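Local structure of alcohol dehydrogenase (Thermus sp., 4CPD) at residues Leu26-Arg31 and Pro129-Asn134; Gly260-Ala265 and Asp285-Ile290; Arg315-Tyr320 and Lys340-Val345. The protein binds NAD and zinc and, as a medium-chain dehydrogenase, probably interconverts alcohols and the corresponding aldehydes or ketones. One frame throughout, in Å; residues are numbered along the deposited sequence.

Contact 1: Leu26-Arg31 and Pro129-Asn134; sequences LDALVR and PFSNVN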
ATOM      1  N   LEU A  26      -7.143  30.556  18.367  1.00 51.64           N
ATOM      2  CA  LEU A  26      -7.535  29.160  18.341  1.00 46.53           C
ATOM      3  C   LEU A  26      -6.659  28.332  19.278  1.00 46.89           C
ATOM      4  O   LEU A  26      -6.757  27.100  19.316  1.00 54.51           O
ATOM      5  CB  LEU A  26      -7.466  28.614  16.918  1.00 44.19           C
ATOM      6  CG  LEU A  26      -8.467  29.182  15.918  1.00 41.42           C
ATOM      7  CD1 LEU A  26      -8.312  28.573  14.539  1.00 37.37           C
ATOM      8  CD2 LEU A  26      -9.887  28.970  16.395  1.00 44.82           C
ATOM      9  N   ASP A  27      -5.832  29.004  20.064  1.00 45.66           N
ATOM     10  CA  ASP A  27      -5.054  28.336  21.108  1.00 47.91           C
ATOM     11  C   ASP A  27      -5.925  27.876  22.298  1.00 47.49           C
ATOM     12  O   ASP A  27      -6.991  28.411  22.585  1.00 50.16           O
ATOM     13  CB  ASP A  27      -3.933  29.258  21.626  1.00 47.35           C
ATOM     14  CG  ASP A  27      -2.737  29.303  20.706  1.00 50.00           C
ATOM     15  OD1 ASP A  27      -2.801  28.716  19.600  1.00 46.28           O
ATOM     16  OD2 ASP A  27      -1.722  29.916  21.097  1.00 60.46           O
ATOM     17  N   ALA A  28      -5.456  26.854  22.974  1.00 44.62           N
ATOM     18  CA  ALA A  28      -5.954  26.517  24.284  1.00 41.60           C
ATOM     19  C   ALA A  28      -4.776  26.132  25.167  1.00 39.13           C
ATOM     20  O   ALA A  28      -3.730  25.665  24.704  1.00 32.85           O
ATOM     21  CB  ALA A  28      -6.946  25.370  24.207  1.00 46.35           C
ATOM     22  N   LEU A  29      -4.949  26.388  26.448  1.00 41.08           N
ATOM     23  CA  LEU A  29      -3.988  25.988  27.433  1.00 41.78           C
ATOM     24  C   LEU A  29      -4.599  24.848  28.187  1.00 40.63           C
ATOM     25  O   LEU A  29      -5.788  24.874  28.494  1.00 38.24           O
ATOM     26  CB  LEU A  29      -3.692  27.128  28.384  1.00 46.78           C
ATOM     27  CG  LEU A  29      -3.023  28.389  27.827  1.00 49.94           C
ATOM     28  CD1 LEU A  29      -2.489  29.236  28.982  1.00 51.21           C
ATOM     29  CD2 LEU A  29      -1.886  28.057  26.868  1.00 51.49           C
ATOM     30  N   VAL A  30      -3.781  23.849  28.483  1.00 42.22           N
ATOM     31  CA  VAL A  30      -4.237  22.633  29.112  1.00 42.63           C
ATOM     32  C   VAL A  30      -3.438  22.377  30.371  1.00 43.48           C
ATOM     33  O   VAL A  30      -2.217  22.318  30.337  1.00 40.73           O
ATOM     34  CB  VAL A  30      -4.097  21.426  28.166  1.00 43.02           C
ATOM     35  CG1 VAL A  30      -4.400  20.125  28.894  1.00 41.52           C
ATOM     36  CG2 VAL A  30      -5.021  21.584  26.971  1.00 43.93           C
ATOM     37  N   ARG A  31      -4.155  22.210  31.478  1.00 47.08           N
ATOM     38  CA  ARG A  31      -3.563  21.765  32.721  1.00 47.02           C
ATOM     39  C   ARG A  31      -3.368  20.249  32.662  1.00 44.63           C
ATOM     40  O   ARG A  31      -4.290  19.452  32.881  1.00 45.41           O
ATOM     41  CB  ARG A  31      -4.425  22.188  33.921  1.00 52.16           C
ATOM     42  CG  ARG A  31      -3.655  22.306  35.245  1.00 55.93           C
ATOM     43  CD  ARG A  31      -4.611  22.553  36.409  1.00 57.57           C
ATOM     44  N   PRO A 129      -2.054  24.644  19.849  1.00 42.57           N
ATOM     45  CA  PRO A 129      -2.561  25.447  18.726  1.00 43.95           C
ATOM     46  C   PRO A 129      -3.685  24.811  17.954  1.00 42.04           C
ATOM     47  O   PRO A 129      -3.773  23.611  17.911  1.00 40.72           O
ATOM     48  CB  PRO A 129      -1.360  25.546  17.793  1.00 45.75           C
ATOM     49  CG  PRO A 129      -0.516  24.375  18.137  1.00 44.68           C
ATOM     50  CD  PRO A 129      -0.701  24.130  19.592  1.00 43.85           C
ATOM     51  N   PHE A 130      -4.525  25.625  17.329  1.00 45.68           N
ATOM     52  CA  PHE A 130      -5.637  25.111  16.540  1.00 50.11           C
ATOM     53  C   PHE A 130      -6.424  24.042  17.348  1.00 47.83           C
ATOM     54  O   PHE A 130      -6.722  22.944  16.863  1.00 48.99           O
ATOM     55  CB  PHE A 130      -5.117  24.507  15.213  1.00 53.05           C
ATOM     56  CG  PHE A 130      -4.301  25.450  14.357  1.00 55.46           C
ATOM     57  CD1 PHE A 130      -4.881  26.575  13.767  1.00 59.51           C
ATOM     58  CD2 PHE A 130      -2.954  25.176  14.095  1.00 58.55           C
ATOM     59  CE1 PHE A 130      -4.123  27.422  12.966  1.00 64.12           C
ATOM     60  CE2 PHE A 130      -2.192  26.008  13.285  1.00 57.62           C
ATOM     61  CZ  PHE A 130      -2.778  27.132  12.722  1.00 62.95           C
ATOM     62  N   SER A 131      -6.761  24.361  18.591  1.00 43.24           N
ATOM     63  CA  SER A 131      -7.379  23.376  19.481  1.00 42.36           C
ATOM     64  C   SER A 131      -8.729  22.881  18.952  1.00 38.35           C
ATOM     65  O   SER A 131      -9.193  21.790  19.320  1.00 37.33           O
ATOM     66  CB  SER A 131      -7.534  23.942  20.898  1.00 44.82           C
ATOM     67  OG  SER A 131      -8.362  25.102  20.903  1.00 45.54           O
ATOM     68  N   ASN A 132      -9.341  23.693  18.094  1.00 34.87           N
ATOM     69  CA  ASN A 132     -10.493  23.283  17.307  1.00 35.47           C
ATOM     70  C   ASN A 132     -10.235  22.025  16.506  1.00 37.40           C
ATOM     71  O   ASN A 132     -11.154  21.249  16.275  1.00 43.40           O
ATOM     72  CB  ASN A 132     -10.951  24.388  16.347  1.00 37.42           C
ATOM     73  CG  ASN A 132      -9.830  24.886  15.405  1.00 37.33           C
ATOM     74  OD1 ASN A 132      -8.714  25.222  15.839  1.00 33.62           O
ATOM     75  ND2 ASN A 132     -10.144  24.960  14.108  1.00 34.84           N
ATOM     76  N   VAL A 133      -8.999  21.829  16.076  1.00 36.92           N
ATOM     77  CA  VAL A 133      -8.612  20.637  15.336  1.00 38.76           C
ATOM     78  C   VAL A 133      -7.941  19.594  16.234  1.00 39.72           C
ATOM     79  O   VAL A 133      -8.154  18.390  16.072  1.00 39.55           O
ATOM     80  CB  VAL A 133      -7.612  21.043  14.238  1.00 39.54           C
ATOM     81  CG1 VAL A 133      -7.011  19.839  13.548  1.00 40.72           C
ATOM     82  CG2 VAL A 133      -8.282  21.965  13.235  1.00 40.77           C
ATOM     83  N   ASN A 134      -7.106  20.062  17.153  1.00 39.13           N
ATOM     84  CA  ASN A 134      -6.173  19.198  17.863  1.00 38.29           C
ATOM     85  C   ASN A 134      -6.566  18.711  19.251  1.00 39.43           C
ATOM     86  O   ASN A 134      -5.723  18.129  19.938  1.00 35.23           O
ATOM     87  CB  ASN A 134      -4.848  19.931  17.948  1.00 38.09           C
ATOM     88  CG  ASN A 134      -4.301  20.266  16.582  1.00 38.75           C
ATOM     89  OD1 ASN A 134      -4.120  21.427  16.208  1.00 40.72           O
ATOM     90  ND2 ASN A 134      -4.032  19.239  15.829  1.00 40.52           N
TER
HETATM   91  O   HOH W   1      -3.721  28.263  17.197  1.00 38.87           O
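The ring of F130 meets L26 at its edge: CD1 of L26 lies near the ring plane, 4.0 Å from CD1 of F130. A water sits over one face, off-centre toward the rim; it donates to OD1 of D27 at 2.6 Å and accepts from N of F130 at 2.8 Å, joining the two segments. Chi1 of L26 (-67°) sets CG beside the backbone N, and the branch beyond it reaches both F130 and N132. F130 is the N-cap residue of the short helix 131-134, in the GroES-like domain of this zinc dehydrogenase family, and its ring packs beside C89, a ligand of the second zinc. The first turn of that helix holds the carbonyl of L26 by two bonds from one residue: N of S131 reaches O of L26 at 2.8 Å, nearly along the C=O axis, and OG of S131 reaches the same O at 3.0 Å from above the carbonyl plane. CB of A28 packs against OG of S131 at 3.6 Å. OD1 of D27 lies 3.4 Å from CA of P129, while OD2 of D27 forms a salt bridge with R127, on the strand that pairs with 28-37.

Contact 2: Gly260-Ala265 and Asp285-Ile290; sequences GGRVSA and DLTFRI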
ATOM      1  N   GLY A 260      -0.843 -11.824  -1.639  1.00 41.60           N
ATOM      2  CA  GLY A 260      -2.068 -11.054  -1.742  1.00 41.45           C
ATOM      3  C   GLY A 260      -2.440 -10.402  -0.443  1.00 37.97           C
ATOM      4  O   GLY A 260      -3.544  -9.889  -0.324  1.00 38.36           O
ATOM      5  N   GLY A 261      -1.533 -10.453   0.526  1.00 35.83           N
ATOM      6  CA  GLY A 261      -1.764  -9.847   1.818  1.00 40.53           C
ATOM      7  C   GLY A 261      -1.292  -8.392   1.899  1.00 43.98           C
ATOM      8  O   GLY A 261      -0.926  -7.760   0.901  1.00 43.47           O
ATOM      9  N   ARG A 262      -1.281  -7.873   3.118  1.00 44.50           N
ATOM     10  CA  ARG A 262      -1.043  -6.455   3.354  1.00 45.17           C
ATOM     11  C   ARG A 262      -0.088  -6.288   4.490  1.00 42.53           C
ATOM     12  O   ARG A 262      -0.208  -6.981   5.489  1.00 42.78           O
ATOM     13  CB  ARG A 262      -2.345  -5.754   3.720  1.00 46.04           C
ATOM     14  CG  ARG A 262      -3.349  -5.703   2.588  1.00 46.47           C
ATOM     15  CD  ARG A 262      -4.756  -5.780   3.115  1.00 51.25           C
ATOM     16  NE  ARG A 262      -5.274  -7.153   3.123  1.00 62.36           N
ATOM     17  CZ  ARG A 262      -5.857  -7.795   4.146  1.00 64.49           C
ATOM     18  NH1 ARG A 262      -6.031  -7.260   5.361  1.00 62.99           N
ATOM     19  NH2 ARG A 262      -6.296  -9.019   3.926  1.00 69.28           N
ATOM     20  N   VAL A 263       0.870  -5.385   4.324  1.00 39.17           N
ATOM     21  CA  VAL A 263       1.793  -5.063   5.378  1.00 36.75           C
ATOM     22  C   VAL A 263       1.647  -3.600   5.728  1.00 39.97           C
ATOM     23  O   VAL A 263       1.633  -2.728   4.864  1.00 42.02           O
ATOM     24  CB  VAL A 263       3.212  -5.345   4.957  1.00 36.91           C
ATOM     25  CG1 VAL A 263       4.184  -4.857   6.011  1.00 37.77           C
ATOM     26  CG2 VAL A 263       3.386  -6.830   4.722  1.00 38.80           C
ATOM     27  N   SER A 264       1.517  -3.339   7.015  1.00 40.63           N
ATOM     28  CA  SER A 264       1.288  -1.996   7.517  1.00 41.44           C
ATOM     29  C   SER A 264       2.472  -1.688   8.435  1.00 44.97           C
ATOM     30  O   SER A 264       2.503  -2.166   9.584  1.00 44.60           O
ATOM     31  CB  SER A 264      -0.027  -1.987   8.290  1.00 39.49           C
ATOM     32  OG  SER A 264      -0.659  -0.755   8.254  1.00 39.94           O
ATOM     33  N   ALA A 265       3.447  -0.913   7.939  1.00 44.36           N
ATOM     34  CA  ALA A 265       4.660  -0.577   8.716  1.00 44.02           C
ATOM     35  C   ALA A 265       4.504   0.707   9.519  1.00 48.78           C
ATOM     36  O   ALA A 265       4.218   1.765   8.980  1.00 50.53           O
ATOM     37  CB  ALA A 265       5.855  -0.439   7.810  1.00 41.89           C
ATOM     38  N   ASP A 285       2.091 -10.398  -5.013  1.00 53.62           N
ATOM     39  CA  ASP A 285       1.041  -9.366  -4.995  1.00 50.42           C
ATOM     40  C   ASP A 285       0.939  -8.673  -3.644  1.00 51.16           C
ATOM     41  O   ASP A 285      -0.000  -8.906  -2.900  1.00 52.42           O
ATOM     42  CB  ASP A 285      -0.324  -9.933  -5.401  1.00 50.38           C
ATOM     43  CG  ASP A 285      -1.317  -8.830  -5.783  1.00 56.34           C
ATOM     44  OD1 ASP A 285      -0.984  -7.647  -5.586  1.00 65.71           O
ATOM     45  OD2 ASP A 285      -2.425  -9.113  -6.286  1.00 53.13           O
ATOM     46  N   LEU A 286       1.908  -7.811  -3.345  1.00 49.75           N
ATOM     47  CA  LEU A 286       2.030  -7.217  -2.022  1.00 50.02           C
ATOM     48  C   LEU A 286       1.443  -5.824  -2.011  1.00 49.30           C
ATOM     49  O   LEU A 286       1.621  -5.083  -2.972  1.00 49.35           O
ATOM     50  CB  LEU A 286       3.496  -7.158  -1.597  1.00 53.49           C
ATOM     51  CG  LEU A 286       4.188  -8.517  -1.382  1.00 58.48           C
ATOM     52  CD1 LEU A 286       5.700  -8.362  -1.385  1.00 60.86           C
ATOM     53  CD2 LEU A 286       3.716  -9.189  -0.096  1.00 56.94           C
ATOM     54  N   THR A 287       0.724  -5.492  -0.932  1.00 45.10           N
ATOM     55  CA  THR A 287       0.325  -4.120  -0.625  1.00 42.31           C
ATOM     56  C   THR A 287       1.035  -3.644   0.633  1.00 43.15           C
ATOM     57  O   THR A 287       0.887  -4.245   1.687  1.00 43.30           O
ATOM     58  CB  THR A 287      -1.169  -4.019  -0.387  1.00 40.15           C
ATOM     59  OG1 THR A 287      -1.847  -4.432  -1.572  1.00 40.26           O
ATOM     60  CG2 THR A 287      -1.552  -2.609  -0.092  1.00 40.73           C
ATOM     61  N   PHE A 288       1.805  -2.569   0.515  1.00 42.83           N
ATOM     62  CA  PHE A 288       2.685  -2.118   1.590  1.00 44.31           C
ATOM     63  C   PHE A 288       2.398  -0.658   1.906  1.00 44.88           C
ATOM     64  O   PHE A 288       2.236   0.153   1.004  1.00 46.22           O
ATOM     65  CB  PHE A 288       4.148  -2.284   1.184  1.00 43.60           C
ATOM     66  CG  PHE A 288       5.131  -1.791   2.211  1.00 44.13           C
ATOM     67  CD1 PHE A 288       5.430  -2.552   3.321  1.00 47.96           C
ATOM     68  CD2 PHE A 288       5.793  -0.586   2.050  1.00 45.43           C
ATOM     69  CE1 PHE A 288       6.356  -2.108   4.272  1.00 50.19           C
ATOM     70  CE2 PHE A 288       6.716  -0.129   2.997  1.00 47.15           C
ATOM     71  CZ  PHE A 288       7.005  -0.891   4.108  1.00 48.34           C
ATOM     72  N   ARG A 289       2.328  -0.327   3.189  1.00 44.67           N
ATOM     73  CA  ARG A 289       2.179   1.050   3.587  1.00 45.64           C
ATOM     74  C   ARG A 289       3.102   1.359   4.769  1.00 43.48           C
ATOM     75  O   ARG A 289       3.252   0.566   5.682  1.00 47.40           O
ATOM     76  CB  ARG A 289       0.721   1.394   3.883  1.00 48.24           C
ATOM     77  CG  ARG A 289       0.551   2.893   4.124  1.00 58.93           C
ATOM     78  CD  ARG A 289      -0.897   3.323   4.250  1.00 62.02           C
ATOM     79  NE  ARG A 289      -1.018   4.763   4.456  1.00 57.83           N
ATOM     80  CZ  ARG A 289      -2.170   5.423   4.563  1.00 54.15           C
ATOM     81  NH1 ARG A 289      -3.335   4.797   4.481  1.00 55.68           N
ATOM     82  NH2 ARG A 289      -2.162   6.726   4.755  1.00 55.70           N
ATOM     83  N   ILE A 290       3.722   2.528   4.727  1.00 43.94           N
ATOM     84  CA  ILE A 290       4.617   2.983   5.791  1.00 42.59           C
ATOM     85  C   ILE A 290       4.368   4.455   6.046  1.00 38.61           C
ATOM     86  O   ILE A 290       4.211   5.227   5.113  1.00 36.52           O
ATOM     87  CB  ILE A 290       6.102   2.733   5.448  1.00 46.92           C
ATOM     88  CG1 ILE A 290       7.011   3.262   6.559  1.00 48.88           C
ATOM     89  CG2 ILE A 290       6.497   3.356   4.111  1.00 45.08           C
ATOM     90  CD1 ILE A 290       8.358   2.564   6.599  1.00 52.42           C
TER
HETATM   91  O   HOH W   2      -1.953  -7.092  -1.338  1.00 38.21           O
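V263 and A265 pack against the ring of F288 on one face of a parallel strand pair. CG1 of V263 lies at the ring edge, near its plane, 3.8 Å from CD1 of F288, and CB of A265 is 3.9 Å from CZ of F288. F288 has CG anti to its backbone N (chi1 178°), and its ring serves both residues. CB of A265 also meets CB of I290 at 4.0 Å, and N of A265 donates to O of R289 at 2.7 Å. An alanine in place of F288 would remove the ring and would probably open a gap beside V263 and A265 and leave F276 of the second subunit without its edge-to-face partner. The partly exposed face of R262 and T287 is looser: the two side chains run side by side, CG of R262 4.1 Å from CB of T287. Here the ladder also frays: V263 N to T287 O is sound (2.9 Å), T287 N to G261 O weak (3.4 Å), and a water bridges O of G261, O of D285 and OG1 of T287. Within this chain 286-290 is an outermost strand of a Rossmann-type parallel sheet; 239-242 flanks 262-265, and helix 247-256 covers V263 and A265. Strand 286-290 pairs antiparallel with a strand of the second subunit, R289 bridging to D285 of that chain, so the sheet runs on through the dimer.

Contact 3: Arg315-Tyr320 and Lys340-Val345; sequences RIVSHY and KVLLVV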
ATOM      1  N   ARG A 315      -4.207  -1.050  31.190  1.00 41.32           N
ATOM      2  CA  ARG A 315      -3.669  -2.255  31.793  1.00 46.54           C
ATOM      3  C   ARG A 315      -2.164  -2.438  31.548  1.00 43.96           C
ATOM      4  O   ARG A 315      -1.499  -3.161  32.271  1.00 47.29           O
ATOM      5  CB  ARG A 315      -4.396  -3.506  31.290  1.00 52.62           C
ATOM      6  CG  ARG A 315      -5.903  -3.431  31.281  1.00 61.88           C
ATOM      7  CD  ARG A 315      -6.508  -4.820  31.328  1.00 71.86           C
ATOM      8  NE  ARG A 315      -6.585  -5.267  32.723  1.00 85.76           N
ATOM      9  CZ  ARG A 315      -7.704  -5.409  33.439  1.00 93.48           C
ATOM     10  NH1 ARG A 315      -8.902  -5.178  32.904  1.00 98.21           N
ATOM     11  NH2 ARG A 315      -7.623  -5.797  34.710  1.00 92.11           N
ATOM     12  N   ILE A 316      -1.607  -1.830  30.524  1.00 41.28           N
ATOM     13  CA  ILE A 316      -0.184  -2.054  30.268  1.00 41.84           C
ATOM     14  C   ILE A 316       0.711  -1.119  31.072  1.00 38.96           C
ATOM     15  O   ILE A 316       1.923  -1.282  31.080  1.00 37.02           O
ATOM     16  CB  ILE A 316       0.190  -1.975  28.776  1.00 42.01           C
ATOM     17  CG1 ILE A 316       0.195  -0.535  28.286  1.00 43.77           C
ATOM     18  CG2 ILE A 316      -0.770  -2.823  27.949  1.00 43.49           C
ATOM     19  CD1 ILE A 316       1.197  -0.333  27.171  1.00 47.74           C
ATOM     20  N   VAL A 317       0.121  -0.156  31.761  1.00 41.67           N
ATOM     21  CA  VAL A 317       0.907   0.762  32.587  1.00 45.10           C
ATOM     22  C   VAL A 317       1.559  -0.006  33.751  1.00 48.13           C
ATOM     23  O   VAL A 317       0.861  -0.535  34.619  1.00 48.23           O
ATOM     24  CB  VAL A 317       0.056   1.914  33.154  1.00 41.86           C
ATOM     25  CG1 VAL A 317       0.928   2.826  34.002  1.00 41.65           C
ATOM     26  CG2 VAL A 317      -0.569   2.691  32.020  1.00 39.91           C
ATOM     27  N   SER A 318       2.890  -0.066  33.755  1.00 47.59           N
ATOM     28  CA  SER A 318       3.620  -0.696  34.841  1.00 42.59           C
ATOM     29  C   SER A 318       3.945   0.296  35.956  1.00 42.47           C
ATOM     30  O   SER A 318       4.024  -0.093  37.098  1.00 43.58           O
ATOM     31  CB  SER A 318       4.907  -1.323  34.327  1.00 42.78           C
ATOM     32  OG  SER A 318       5.748  -0.330  33.760  1.00 42.35           O
ATOM     33  N   HIS A 319       4.148   1.569  35.621  1.00 42.32           N
ATOM     34  CA  HIS A 319       4.583   2.575  36.593  1.00 39.57           C
ATOM     35  C   HIS A 319       3.872   3.893  36.476  1.00 40.61           C
ATOM     36  O   HIS A 319       3.952   4.544  35.445  1.00 40.78           O
ATOM     37  CB  HIS A 319       6.038   2.890  36.395  1.00 43.09           C
ATOM     38  CG  HIS A 319       6.938   1.737  36.659  1.00 46.77           C
ATOM     39  ND1 HIS A 319       7.049   0.676  35.789  1.00 50.03           N
ATOM     40  CD2 HIS A 319       7.785   1.484  37.680  1.00 45.22           C
ATOM     41  CE1 HIS A 319       7.938  -0.178  36.256  1.00 50.36           C
ATOM     42  NE2 HIS A 319       8.409   0.295  37.396  1.00 48.69           N
ATOM     43  N   TYR A 320       3.204   4.306  37.547  1.00 42.76           N
ATOM     44  CA  TYR A 320       2.771   5.691  37.682  1.00 44.39           C
ATOM     45  C   TYR A 320       3.785   6.412  38.595  1.00 43.95           C
ATOM     46  O   TYR A 320       3.923   6.057  39.762  1.00 51.57           O
ATOM     47  CB  TYR A 320       1.386   5.761  38.290  1.00 43.45           C
ATOM     48  CG  TYR A 320       0.255   5.314  37.404  1.00 42.47           C
ATOM     49  CD1 TYR A 320      -0.064   3.965  37.282  1.00 41.76           C
ATOM     50  CD2 TYR A 320      -0.555   6.240  36.753  1.00 42.25           C
ATOM     51  CE1 TYR A 320      -1.136   3.543  36.514  1.00 42.04           C
ATOM     52  CE2 TYR A 320      -1.617   5.818  35.969  1.00 42.94           C
ATOM     53  CZ  TYR A 320      -1.889   4.465  35.849  1.00 41.58           C
ATOM     54  OH  TYR A 320      -2.925   4.019  35.087  1.00 48.60           O
ATOM     55  N   LYS A 340       5.296   0.545  30.384  1.00 54.14           N
ATOM     56  CA  LYS A 340       4.782   1.849  30.057  1.00 52.99           C
ATOM     57  C   LYS A 340       4.768   2.704  31.298  1.00 51.62           C
ATOM     58  O   LYS A 340       4.252   2.287  32.339  1.00 53.01           O
ATOM     59  CB  LYS A 340       3.368   1.751  29.498  1.00 56.48           C
ATOM     60  CG  LYS A 340       2.771   3.086  29.041  1.00 59.61           C
ATOM     61  CD  LYS A 340       3.512   3.682  27.836  1.00 57.85           C
ATOM     62  CE  LYS A 340       2.841   4.946  27.338  1.00 59.01           C
ATOM     63  NZ  LYS A 340       3.430   5.416  26.067  1.00 59.16           N
ATOM     64  N   VAL A 341       5.333   3.903  31.162  1.00 49.90           N
ATOM     65  CA  VAL A 341       5.413   4.860  32.253  1.00 47.05           C
ATOM     66  C   VAL A 341       4.467   6.022  32.032  1.00 43.10           C
ATOM     67  O   VAL A 341       4.464   6.657  30.967  1.00 44.98           O
ATOM     68  CB  VAL A 341       6.831   5.435  32.412  1.00 47.10           C
ATOM     69  CG1 VAL A 341       6.897   6.319  33.654  1.00 51.48           C
ATOM     70  CG2 VAL A 341       7.849   4.320  32.538  1.00 48.15           C
ATOM     71  N   LEU A 342       3.682   6.308  33.054  1.00 37.92           N
ATOM     72  CA  LEU A 342       2.801   7.458  33.045  1.00 39.54           C
ATOM     73  C   LEU A 342       3.225   8.386  34.175  1.00 38.15           C
ATOM     74  O   LEU A 342       3.465   7.930  35.268  1.00 37.22           O
ATOM     75  CB  LEU A 342       1.365   6.982  33.238  1.00 39.42           C
ATOM     76  CG  LEU A 342       0.435   7.144  32.066  1.00 40.30           C
ATOM     77  CD1 LEU A 342       1.020   6.603  30.795  1.00 41.74           C
ATOM     78  CD2 LEU A 342      -0.903   6.475  32.360  1.00 45.01           C
ATOM     79  N   LEU A 343       3.348   9.674  33.889  1.00 38.76           N
ATOM     80  CA  LEU A 343       3.799  10.662  34.872  1.00 38.63           C
ATOM     81  C   LEU A 343       2.595  11.400  35.481  1.00 40.25           C
ATOM     82  O   LEU A 343       1.786  11.991  34.767  1.00 38.00           O
ATOM     83  CB  LEU A 343       4.741  11.669  34.218  1.00 40.33           C
ATOM     84  CG  LEU A 343       6.248  11.358  34.115  1.00 44.36           C
ATOM     85  CD1 LEU A 343       6.569   9.878  34.108  1.00 45.10           C
ATOM     86  CD2 LEU A 343       6.840  12.058  32.888  1.00 44.14           C
ATOM     87  N   VAL A 344       2.488  11.372  36.804  1.00 41.89           N
ATOM     88  CA  VAL A 344       1.435  12.088  37.493  1.00 42.48           C
ATOM     89  C   VAL A 344       1.909  13.505  37.754  1.00 46.29           C
ATOM     90  O   VAL A 344       2.920  13.701  38.414  1.00 49.45           O
ATOM     91  CB  VAL A 344       1.079  11.453  38.838  1.00 40.02           C
ATOM     92  CG1 VAL A 344      -0.139  12.170  39.419  1.00 37.83           C
ATOM     93  CG2 VAL A 344       0.814   9.962  38.672  1.00 41.05           C
ATOM     94  N   VAL A 345       1.192  14.484  37.216  1.00 50.65           N
ATOM     95  CA  VAL A 345       1.545  15.889  37.425  1.00 60.32           C
ATOM     96  C   VAL A 345       0.563  16.568  38.384  1.00 68.31           C
ATOM     97  O   VAL A 345      -0.670  16.573  38.177  1.00 67.11           O
ATOM     98  CB  VAL A 345       1.866  16.683  36.103  1.00 65.17           C
ATOM     99  CG1 VAL A 345       1.634  15.862  34.847  1.00 64.07           C
ATOM    100  CG2 VAL A 345       1.153  18.024  36.025  1.00 69.24           C
TER
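The carbonyl O of K340 is gripped by consecutive amides: N of S318 at 3.1 Å, in the carbonyl plane, and, weakly, N of H319 at 3.4 Å. Beyond runs a short parallel ladder, N of L342 bonded to O of H319 at 3.0 Å and nearly straight (173°). OG of S318 meets ND1 of H319 at 2.6 Å in the imidazole plane, a hydrogen bond that probably helps fix the ring's rotation; OG also bonds N of L339. CD2 of L342 touches both CE2 of Y320, at 3.7 Å, and CG2 of V317, at 3.8 Å; the tyrosine lies alongside the leucine, the valine at about a right angle to it. CB of K340 packs on CD1 of I316 (3.8 Å); chi1 (-176°) sets CG anti to the backbone N, a bend at chi2 follows, and the far end leaves the contact, where NZ forms a salt bridge with E60 and a hydrogen bond to O of I37. The K340 side chain passes close to C38, a zinc ligand. The two strands belong to a beta-alpha-beta unit joined through helix 326-334; strand 341-344 also pairs antiparallel with 28-37, and I316 packs on helix 179-190.

In the fold
From the N terminus, contact 1 closes first, bringing 129-134 back to the start of strand 28-37 after 97 intervening residues that include zinc ligands C38 and H59 and the four cysteines of the second zinc. Contact 2 closes a much shorter excursion, with strand 273-277 and helix 279-284 between its segments, at the dimer edge of the nucleotide-binding sheet. Contact 3 closes last, around helix 326-334. The three follow in series; none nests or crosses. Contacts 1 and 3 reach the same mixed sheet, since 28-37 and 341-344 are neighbours in it, so a strand near the C terminus comes back beside one from the N-terminal part. Contacts 2 and 3 lie on opposite sides of the chain's centre, their centres about 33 Å apart.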